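Local coordinates for CELL division control protein 6 (PDB 1FNN), which binds and probably hydrolyses ATP as an AAA+ protein of the Cdc6/Cdc18 family, probably acting in the initiation of DNA replication and in cell-cycle control, at the adenosine-5'-diphosphate site. Coordinates in Å, arbitrary orientation; residue numbers count along the deposited sequence, not the author numbering.

The adenosine-5'-diphosphate site. Residues 12, 14, 16, 18-20, 22, 52-59, 193, 201, 205, 240-241, 244. With ADP (adenosine-5'-diphosphate), chain B; MG (magnesium ion), chain C.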
loop_
_atom_site.group_PDB
_atom_site.type_symbol
_atom_site.label_atom_id
_atom_site.label_comp_id
_atom_site.label_asym_id
_atom_site.label_seq_id
_atom_site.Cartn_x
_atom_site.Cartn_y
_atom_site.Cartn_z
ATOM N N PRO A 12 8.028 -1.536 8.308
ATOM C CA PRO A 12 6.670 -2.018 8.197
ATOM C C PRO A 12 5.856 -1.915 9.470
ATOM O O PRO A 12 4.661 -1.644 9.406
ATOM C CB PRO A 12 6.824 -3.520 7.891
ATOM C CG PRO A 12 8.125 -3.583 7.158
ATOM C CD PRO A 12 9.006 -2.572 7.859
ATOM N N TYR A 14 6.285 0.268 11.975
ATOM C CA TYR A 14 6.044 1.599 12.514
ATOM C C TYR A 14 4.595 2.022 12.355
ATOM O O TYR A 14 3.991 1.948 11.269
ATOM C CB TYR A 14 6.938 2.596 11.767
ATOM C CG TYR A 14 6.829 4.032 12.189
ATOM C CD1 TYR A 14 7.525 4.450 13.348
ATOM C CD2 TYR A 14 6.079 4.957 11.492
ATOM C CE1 TYR A 14 7.432 5.773 13.743
ATOM C CE2 TYR A 14 5.994 6.277 11.894
ATOM C CZ TYR A 14 6.692 6.662 13.046
ATOM O OH TYR A 14 6.608 7.976 13.450
ATOM N N PRO A 16 2.435 5.370 12.622
ATOM C CA PRO A 16 2.650 6.796 12.681
ATOM C C PRO A 16 1.658 7.429 13.645
ATOM O O PRO A 16 0.621 6.839 13.960
ATOM C CB PRO A 16 2.501 7.248 11.229
ATOM C CG PRO A 16 1.650 6.192 10.606
ATOM C CD PRO A 16 1.839 4.891 11.338
ATOM N N ARG A 18 -0.301 10.052 12.970
ATOM C CA ARG A 18 -1.572 10.235 12.283
ATOM C C ARG A 18 -1.628 9.355 11.040
ATOM O O ARG A 18 -0.639 8.834 10.498
ATOM C CB ARG A 18 -1.824 11.728 12.052
ATOM C CG ARG A 18 -0.602 12.447 11.511
ATOM C CD ARG A 18 -0.232 13.631 12.393
ATOM N NE ARG A 18 1.222 13.700 12.574
ATOM C CZ ARG A 18 2.079 14.215 11.709
ATOM N NH1 ARG A 18 1.653 14.737 10.564
ATOM N NH2 ARG A 18 3.370 14.209 12.003
ATOM N N LEU A 19 -2.855 9.074 10.671
ATOM C CA LEU A 19 -3.279 8.299 9.523
ATOM C C LEU A 19 -4.170 9.187 8.653
ATOM O O LEU A 19 -5.376 8.989 8.512
ATOM C CB LEU A 19 -4.010 7.027 9.941
ATOM C CG LEU A 19 -3.264 5.932 10.711
ATOM C CD1 LEU A 19 -4.153 4.712 10.954
ATOM C CD2 LEU A 19 -1.954 5.493 10.065
ATOM N N PRO A 20 -3.522 10.056 7.860
ATOM C CA PRO A 20 -4.268 10.964 6.994
ATOM C C PRO A 20 -4.997 10.124 5.993
ATOM O O PRO A 20 -4.477 9.122 5.483
ATOM C CB PRO A 20 -3.206 11.883 6.392
ATOM C CG PRO A 20 -1.914 11.115 6.511
ATOM C CD PRO A 20 -2.084 10.375 7.850
ATOM N N ARG A 22 -7.465 8.196 6.499
ATOM C CA ARG A 22 -8.102 6.987 7.041
ATOM C C ARG A 22 -8.960 7.333 8.246
ATOM O O ARG A 22 -9.364 6.465 9.032
ATOM C CB ARG A 22 -7.067 5.928 7.445
ATOM C CG ARG A 22 -6.352 5.266 6.246
ATOM C CD ARG A 22 -7.381 4.500 5.471
ATOM N NE ARG A 22 -7.120 3.860 4.214
ATOM C CZ ARG A 22 -7.554 4.323 3.040
ATOM N NH1 ARG A 22 -8.268 5.435 2.988
ATOM N NH2 ARG A 22 -7.254 3.644 1.948
ATOM N N ARG A 52 -7.083 -3.428 -1.339
ATOM C CA ARG A 52 -5.877 -4.083 -1.894
ATOM C C ARG A 52 -4.699 -3.902 -0.922
ATOM O O ARG A 52 -4.739 -3.113 0.024
ATOM C CB ARG A 52 -5.525 -3.469 -3.253
ATOM C CG ARG A 52 -5.192 -1.987 -3.239
ATOM C CD ARG A 52 -3.930 -1.654 -4.027
ATOM N NE ARG A 52 -2.837 -2.611 -3.780
ATOM C CZ ARG A 52 -1.713 -2.651 -4.466
ATOM N NH1 ARG A 52 -1.582 -1.752 -5.446
ATOM N NH2 ARG A 52 -0.731 -3.512 -4.242
ATOM N N PRO A 53 -3.569 -4.502 -1.264
ATOM C CA PRO A 53 -2.361 -4.384 -0.446
ATOM C C PRO A 53 -1.916 -2.945 -0.348
ATOM O O PRO A 53 -1.993 -2.126 -1.274
ATOM C CB PRO A 53 -1.333 -5.281 -1.122
ATOM C CG PRO A 53 -2.157 -6.263 -1.895
ATOM C CD PRO A 53 -3.365 -5.484 -2.362
ATOM N N GLY A 54 -1.595 -2.560 0.898
ATOM C CA GLY A 54 -1.001 -1.251 1.104
ATOM C C GLY A 54 -1.999 -0.125 1.280
ATOM O O GLY A 54 -1.560 1.033 1.253
ATOM N N THR A 55 -3.260 -0.478 1.484
ATOM C CA THR A 55 -4.285 0.562 1.670
ATOM C C THR A 55 -4.501 0.844 3.169
ATOM O O THR A 55 -5.371 1.657 3.476
ATOM C CB THR A 55 -5.610 0.163 1.027
ATOM O OG1 THR A 55 -6.048 -1.171 1.383
ATOM C CG2 THR A 55 -5.441 0.167 -0.511
ATOM N N GLY A 56 -3.587 0.454 4.068
ATOM C CA GLY A 56 -3.715 0.854 5.485
ATOM C C GLY A 56 -4.664 0.010 6.339
ATOM O O GLY A 56 -5.082 0.444 7.433
ATOM N N LYS A 57 -5.013 -1.194 5.935
ATOM C CA LYS A 57 -5.938 -2.009 6.725
ATOM C C LYS A 57 -5.294 -2.365 8.086
ATOM O O LYS A 57 -5.848 -2.079 9.126
ATOM C CB LYS A 57 -6.377 -3.231 5.941
ATOM C CG LYS A 57 -7.004 -2.935 4.544
ATOM C CD LYS A 57 -7.423 -4.217 3.844
ATOM C CE LYS A 57 -6.260 -5.186 3.555
ATOM N NZ LYS A 57 -5.351 -4.555 2.553
ATOM N N THR A 58 -4.101 -2.950 8.073
ATOM C CA THR A 58 -3.423 -3.380 9.295
ATOM C C THR A 58 -3.080 -2.194 10.158
ATOM O O THR A 58 -3.346 -2.212 11.379
ATOM C CB THR A 58 -2.113 -4.141 8.974
ATOM O OG1 THR A 58 -2.516 -5.324 8.279
ATOM C CG2 THR A 58 -1.339 -4.533 10.248
ATOM N N VAL A 59 -2.552 -1.129 9.531
ATOM C CA VAL A 59 -2.155 0.019 10.334
ATOM C C VAL A 59 -3.377 0.665 10.994
ATOM O O VAL A 59 -3.253 1.160 12.125
ATOM C CB VAL A 59 -1.327 1.084 9.600
ATOM C CG1 VAL A 59 -2.122 2.025 8.712
ATOM C CG2 VAL A 59 -0.541 1.896 10.639
ATOM N N TYR A 193 -4.975 4.420 -2.493
ATOM C CA TYR A 193 -4.742 5.833 -2.246
ATOM C C TYR A 193 -4.494 6.559 -3.592
ATOM O O TYR A 193 -3.799 6.027 -4.466
ATOM C CB TYR A 193 -3.511 6.079 -1.393
ATOM C CG TYR A 193 -3.654 5.615 0.052
ATOM C CD1 TYR A 193 -2.986 4.505 0.549
ATOM C CD2 TYR A 193 -4.479 6.333 0.916
ATOM C CE1 TYR A 193 -3.117 4.092 1.881
ATOM C CE2 TYR A 193 -4.629 5.948 2.239
ATOM C CZ TYR A 193 -3.944 4.829 2.697
ATOM O OH TYR A 193 -4.137 4.488 4.031
ATOM N N ILE A 201 0.914 11.097 3.029
ATOM C CA ILE A 201 1.548 10.036 3.797
ATOM C C ILE A 201 3.063 10.178 3.774
ATOM O O ILE A 201 3.757 10.109 4.806
ATOM C CB ILE A 201 1.131 8.680 3.265
ATOM C CG1 ILE A 201 -0.389 8.547 3.497
ATOM C CG2 ILE A 201 1.921 7.523 3.900
ATOM C CD1 ILE A 201 -0.982 7.286 2.867
ATOM N N ARG A 205 6.094 10.825 6.749
ATOM C CA ARG A 205 7.273 10.021 6.922
ATOM C C ARG A 205 8.560 10.823 6.759
ATOM O O ARG A 205 9.553 10.613 7.517
ATOM C CB ARG A 205 7.338 8.792 5.984
ATOM C CG ARG A 205 6.084 7.890 6.100
ATOM C CD ARG A 205 6.123 7.147 7.478
ATOM N NE ARG A 205 4.801 6.494 7.639
ATOM C CZ ARG A 205 4.688 5.194 7.844
ATOM N NH1 ARG A 205 5.743 4.400 7.919
ATOM N NH2 ARG A 205 3.465 4.695 7.975
ATOM N N ALA A 240 0.514 2.256 -0.324
ATOM C CA ALA A 240 1.359 3.107 0.495
ATOM C C ALA A 240 2.628 2.404 0.960
ATOM O O ALA A 240 3.660 3.049 1.202
ATOM C CB ALA A 240 0.590 3.606 1.717
ATOM N N ARG A 241 2.587 1.093 1.062
ATOM C CA ARG A 241 3.814 0.378 1.447
ATOM C C ARG A 241 4.901 0.659 0.416
ATOM O O ARG A 241 6.108 0.835 0.657
ATOM C CB ARG A 241 3.512 -1.119 1.554
ATOM C CG ARG A 241 4.695 -1.879 2.149
ATOM C CD ARG A 241 4.647 -3.366 1.938
ATOM N NE ARG A 241 4.696 -3.779 0.552
ATOM C CZ ARG A 241 5.635 -3.662 -0.371
ATOM N NH1 ARG A 241 6.823 -3.088 -0.182
ATOM N NH2 ARG A 241 5.362 -4.156 -1.574
ATOM N N ILE A 244 6.246 4.190 0.465
ATOM C CA ILE A 244 7.223 4.431 1.569
ATOM C C ILE A 244 8.518 3.687 1.330
ATOM O O ILE A 244 9.633 4.138 1.590
ATOM C CB ILE A 244 6.551 4.009 2.920
ATOM C CG1 ILE A 244 5.350 4.921 3.197
ATOM C CG2 ILE A 244 7.617 4.065 4.028
ATOM C CD1 ILE A 244 4.329 4.397 4.221
HETATM P PB ADP B . -2.404 -3.121 4.404
HETATM O O1B ADP B . -2.712 -4.104 5.526
HETATM O O2B ADP B . -3.554 -2.467 3.884
HETATM O O3B ADP B . -1.777 -3.995 3.418
HETATM P PA ADP B . -0.653 -1.381 5.810
HETATM O O1A ADP B . -1.518 -1.143 6.979
HETATM O O2A ADP B . 0.451 -2.291 6.134
HETATM O O3A ADP B . -1.479 -1.903 4.627
HETATM O "O5'" ADP B . 0.050 0.005 5.292
HETATM C "C5'" ADP B . 1.151 -0.161 4.415
HETATM C "C4'" ADP B . 2.218 0.855 4.868
HETATM O "O4'" ADP B . 1.678 2.149 4.724
HETATM C "C3'" ADP B . 2.621 0.745 6.333
HETATM O "O3'" ADP B . 3.972 1.160 6.449
HETATM C "C2'" ADP B . 1.628 1.674 6.944
HETATM O "O2'" ADP B . 2.056 2.172 8.212
HETATM C "C1'" ADP B . 1.635 2.822 5.926
HETATM N N9 ADP B . 0.367 3.439 5.966
HETATM C C8 ADP B . -0.769 2.984 5.350
HETATM N N7 ADP B . -1.747 3.839 5.309
HETATM C C5 ADP B . -1.208 4.944 5.949
HETATM C C6 ADP B . -1.752 6.200 6.261
HETATM N N6 ADP B . -3.002 6.504 5.951
HETATM N N1 ADP B . -0.987 7.074 6.920
HETATM C C2 ADP B . 0.242 6.726 7.252
HETATM N N3 ADP B . 0.881 5.580 7.025
HETATM C C4 ADP B . 0.072 4.716 6.354
HETATM MG MG MG C . -2.060 -5.716 6.243
HETATM O O HOH W 1 -3.873 -6.681 6.058
HETATM O O HOH W 2 -1.148 -7.474 6.877
HETATM O O HOH W 3 -1.486 -6.406 4.223
HETATM O O HOH W 4 0.012 -5.044 6.669
HETATM O O HOH W 5 5.156 1.541 8.985
HETATM O O HOH W 6 2.304 0.084 9.940
#
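With CG anti to the carbonyl carbon (chi1 -55°) and a bend at chi2 (-71°), Arg205 of helix 195-209 presents its NH2 to the adenosine of ADP, held with magnesium in the nucleotide pocket; Lys57, bent at chi3 and chi4, curls its amine back onto the beta-phosphate. The phosphates lie in the Walker A motif, or P-loop, of this AAA+ ATPase, at the start of helix 57-68. The beta-phosphate oxygen ADP O2B accepts from Lys57 twice, from the backbone N at 2.8 Å and from NZ, which also forms a salt bridge. Gly54 N binds O3B, Thr58 N binds O1B, and Val59 N meets the alpha-phosphate oxygen ADP O1A at 2.8 Å; the helix N-terminus probably adds to the favourable field for these negative groups. Thr58 OG1, anti to its carbonyl carbon, binds magnesium at 2.1 Å beside O1B and four waters, a near-octahedral shell.

The adenine is sandwiched: Leu19 CD2 over the six-membered ring and Val59 CG1 over the five-membered ring lie on one side of the purine, and Ile201 CG2 touches the six-membered ring from the other. The Tyr193 ring meets the five-membered ring of ADP edge-to-face (planes 76° apart). At the Hoogsteen edge Tyr193 OH donates to ADP N7 at 2.8 Å and accepts from ADP N6 at 3.0 Å, while Pro20 O takes a further bond from N6; such a pattern would favour adenine. One face of the tyrosine ring packs on Arg22, whose NE and NH2 both grip Thr55 O, and the opposite face on Ile201 CD1, which together would restrict its tilt. A phenylalanine here would probably keep this packing but lose both hydroxyl bonds, weakening the reading of N6 and N7.

Arg205 NH2 bridges base and sugar, 2.9 Å from ADP N3 and 2.9 Å from the ribose 2'-hydroxyl, ADP O2'. Its guanidinium is held between Tyr14 CD2 and Ile244 CD1, and NH1 reaches a water that also meets O3' and Tyr14 O.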